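Local atomic coordinates of serine protease inhibitor (Thermoanaerobacter tengcongensis, PDB entry 2PEF), a protein that probably inhibits serine proteases as a member of the serpin family, and is captured here in the latent state. Residues 54-59 and 282-287. Sequence-based numbering, arbitrary orientation.
Sequences LAQMEK and GMTDAF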
loop_
_atom_site.group_PDB
_atom_site.type_symbol
_atom_site.label_atom_id
_atom_site.label_comp_id
_atom_site.label_asym_id
_atom_site.label_seq_id
_atom_site.Cartn_x
_atom_site.Cartn_y
_atom_site.Cartn_z
ATOM N N LEU A 54 11.220 -16.990 -9.771
ATOM C CA LEU A 54 9.765 -16.999 -9.897
ATOM C C LEU A 54 9.093 -17.737 -8.742
ATOM O O LEU A 54 8.124 -17.240 -8.173
ATOM C CB LEU A 54 9.343 -17.612 -11.236
ATOM C CG LEU A 54 7.852 -17.859 -11.483
ATOM C CD1 LEU A 54 7.046 -16.553 -11.504
ATOM C CD2 LEU A 54 7.669 -18.631 -12.780
ATOM N N ALA A 55 9.617 -18.912 -8.398
ATOM C CA ALA A 55 9.050 -19.736 -7.324
ATOM C C ALA A 55 9.065 -19.004 -5.983
ATOM O O ALA A 55 8.093 -19.068 -5.222
ATOM C CB ALA A 55 9.791 -21.060 -7.223
ATOM N N GLN A 56 10.158 -18.293 -5.714
ATOM C CA GLN A 56 10.286 -17.484 -4.504
ATOM C C GLN A 56 9.299 -16.313 -4.485
ATOM O O GLN A 56 8.686 -16.034 -3.453
ATOM C CB GLN A 56 11.716 -16.967 -4.355
ATOM C CG GLN A 56 12.731 -18.033 -3.988
ATOM C CD GLN A 56 14.162 -17.534 -4.069
ATOM O OE1 GLN A 56 14.411 -16.335 -4.213
ATOM N NE2 GLN A 56 15.112 -18.456 -3.972
ATOM N N MET A 57 9.151 -15.635 -5.622
ATOM C CA MET A 57 8.220 -14.511 -5.729
ATOM C C MET A 57 6.764 -14.959 -5.601
ATOM O O MET A 57 5.992 -14.342 -4.868
ATOM C CB MET A 57 8.432 -13.731 -7.030
ATOM C CG MET A 57 9.706 -12.901 -7.054
ATOM S SD MET A 57 9.797 -11.803 -8.476
ATOM C CE MET A 57 8.787 -10.444 -7.898
ATOM N N GLU A 58 6.404 -16.036 -6.304
ATOM C CA GLU A 58 5.064 -16.628 -6.204
ATOM C C GLU A 58 4.698 -16.935 -4.751
ATOM O O GLU A 58 3.594 -16.619 -4.296
ATOM C CB GLU A 58 4.976 -17.916 -7.033
ATOM C CG GLU A 58 4.914 -17.703 -8.541
ATOM C CD GLU A 58 4.850 -19.008 -9.324
ATOM O OE1 GLU A 58 4.078 -19.067 -10.303
ATOM O OE2 GLU A 58 5.574 -19.971 -8.973
ATOM N N LYS A 59 5.635 -17.555 -4.037
ATOM C CA LYS A 59 5.443 -17.932 -2.639
ATOM C C LYS A 59 5.346 -16.722 -1.708
ATOM O O LYS A 59 4.539 -16.717 -0.779
ATOM C CB LYS A 59 6.567 -18.862 -2.176
ATOM C CG LYS A 59 6.332 -19.483 -0.813
ATOM N N GLY A 282 11.043 -14.673 1.633
ATOM C CA GLY A 282 11.617 -15.732 0.803
ATOM C C GLY A 282 12.106 -15.278 -0.560
ATOM O O GLY A 282 12.717 -16.059 -1.297
ATOM N N MET A 283 11.841 -14.016 -0.895
ATOM C CA MET A 283 12.246 -13.440 -2.177
ATOM C C MET A 283 13.677 -12.901 -2.088
ATOM O O MET A 283 13.900 -11.735 -1.751
ATOM C CB MET A 283 11.258 -12.343 -2.590
ATOM C CG MET A 283 11.533 -11.703 -3.933
ATOM S SD MET A 283 10.360 -10.376 -4.251
ATOM C CE MET A 283 11.324 -9.359 -5.365
ATOM N N THR A 284 14.642 -13.767 -2.389
ATOM C CA THR A 284 16.065 -13.437 -2.247
ATOM C C THR A 284 16.811 -13.415 -3.584
ATOM O O THR A 284 17.559 -12.473 -3.861
ATOM C CB THR A 284 16.775 -14.402 -1.270
ATOM O OG1 THR A 284 16.616 -15.750 -1.727
ATOM C CG2 THR A 284 16.193 -14.269 0.140
ATOM N N ASP A 285 16.595 -14.442 -4.408
ATOM C CA ASP A 285 17.258 -14.572 -5.711
ATOM C C ASP A 285 17.073 -13.346 -6.596
ATOM O O ASP A 285 18.001 -12.941 -7.286
ATOM C CB ASP A 285 16.765 -15.812 -6.461
ATOM C CG ASP A 285 17.442 -17.088 -5.999
ATOM O OD1 ASP A 285 17.939 -17.134 -4.852
ATOM O OD2 ASP A 285 17.467 -18.054 -6.789
ATOM N N ALA A 286 15.876 -12.758 -6.563
ATOM C CA ALA A 286 15.545 -11.600 -7.399
ATOM C C ALA A 286 16.496 -10.421 -7.189
ATOM O O ALA A 286 16.726 -9.625 -8.105
ATOM C CB ALA A 286 14.110 -11.167 -7.145
ATOM N N PHE A 287 17.039 -10.316 -5.978
ATOM C CA PHE A 287 17.928 -9.212 -5.612
ATOM C C PHE A 287 19.407 -9.511 -5.865
ATOM O O PHE A 287 20.256 -8.632 -5.695
ATOM C CB PHE A 287 17.707 -8.816 -4.144
ATOM C CG PHE A 287 16.307 -8.359 -3.841
ATOM C CD1 PHE A 287 15.398 -9.217 -3.228
ATOM C CD2 PHE A 287 15.891 -7.068 -4.174
ATOM C CE1 PHE A 287 14.100 -8.798 -2.949
ATOM C CE2 PHE A 287 14.598 -6.638 -3.897
ATOM C CZ PHE A 287 13.698 -7.502 -3.285
HETATM O O HOH W 1 13.383 -14.209 -5.951
#
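Q56 OE1 takes the backbone N-H groups of T284 and D285, where the loop enters the short 3-10 segment 285-287. D285 N sits 2.9 Å from Q56 OE1, in the plane of the side-chain amide and on a lone pair, with an N-H...O angle of 158°. T284 N, 3.2 Å from the same Q56 OE1, is nearly as straight but comes from well above that plane, off the lone pair. A water donates a further bond to the oxygen and accepts from A286 N, which ties in the third successive amide; the hydroxyl of T284 adds a weak bond. Q56 gets there with CG anti to its carbonyl carbon (chi1 -71°) and an extended chain beyond, its CB and CG passing over G282 O. The other branch of the amide, NE2, gives a weak bond to D285 OD1 at 3.2 Å, and the carboxylate plane is turned 72° from the amide. With two N-H donors on OE1 and D285 OD1 near NE2, the amide's orientation is well defined, and the carboxylate may polarise the NE2 end. An alanine in place of Q56 would probably leave the T284 and D285 amides without their shared acceptor and take from D285 OD1 its weak partner at NE2. Deeper in, M57 and M283 pack obliquely, M57 CG against M283 SD at 3.8 Å and the methyls meeting at 3.7 Å between M57 CE and M283 CE; L42 and T45 of helix 35-46 lie beside them. G282 ends helix 275-280 in a Schellman motif, its positive phi being one that suits glycine, and M283 then centres an inverse gamma turn. Within the serpin fold, this is a helix-to-loop junction in which a glutamine of helix 51-62 takes, through its side-chain carbonyl, backbone N-H groups of the loop that leads into a 3-10 turn.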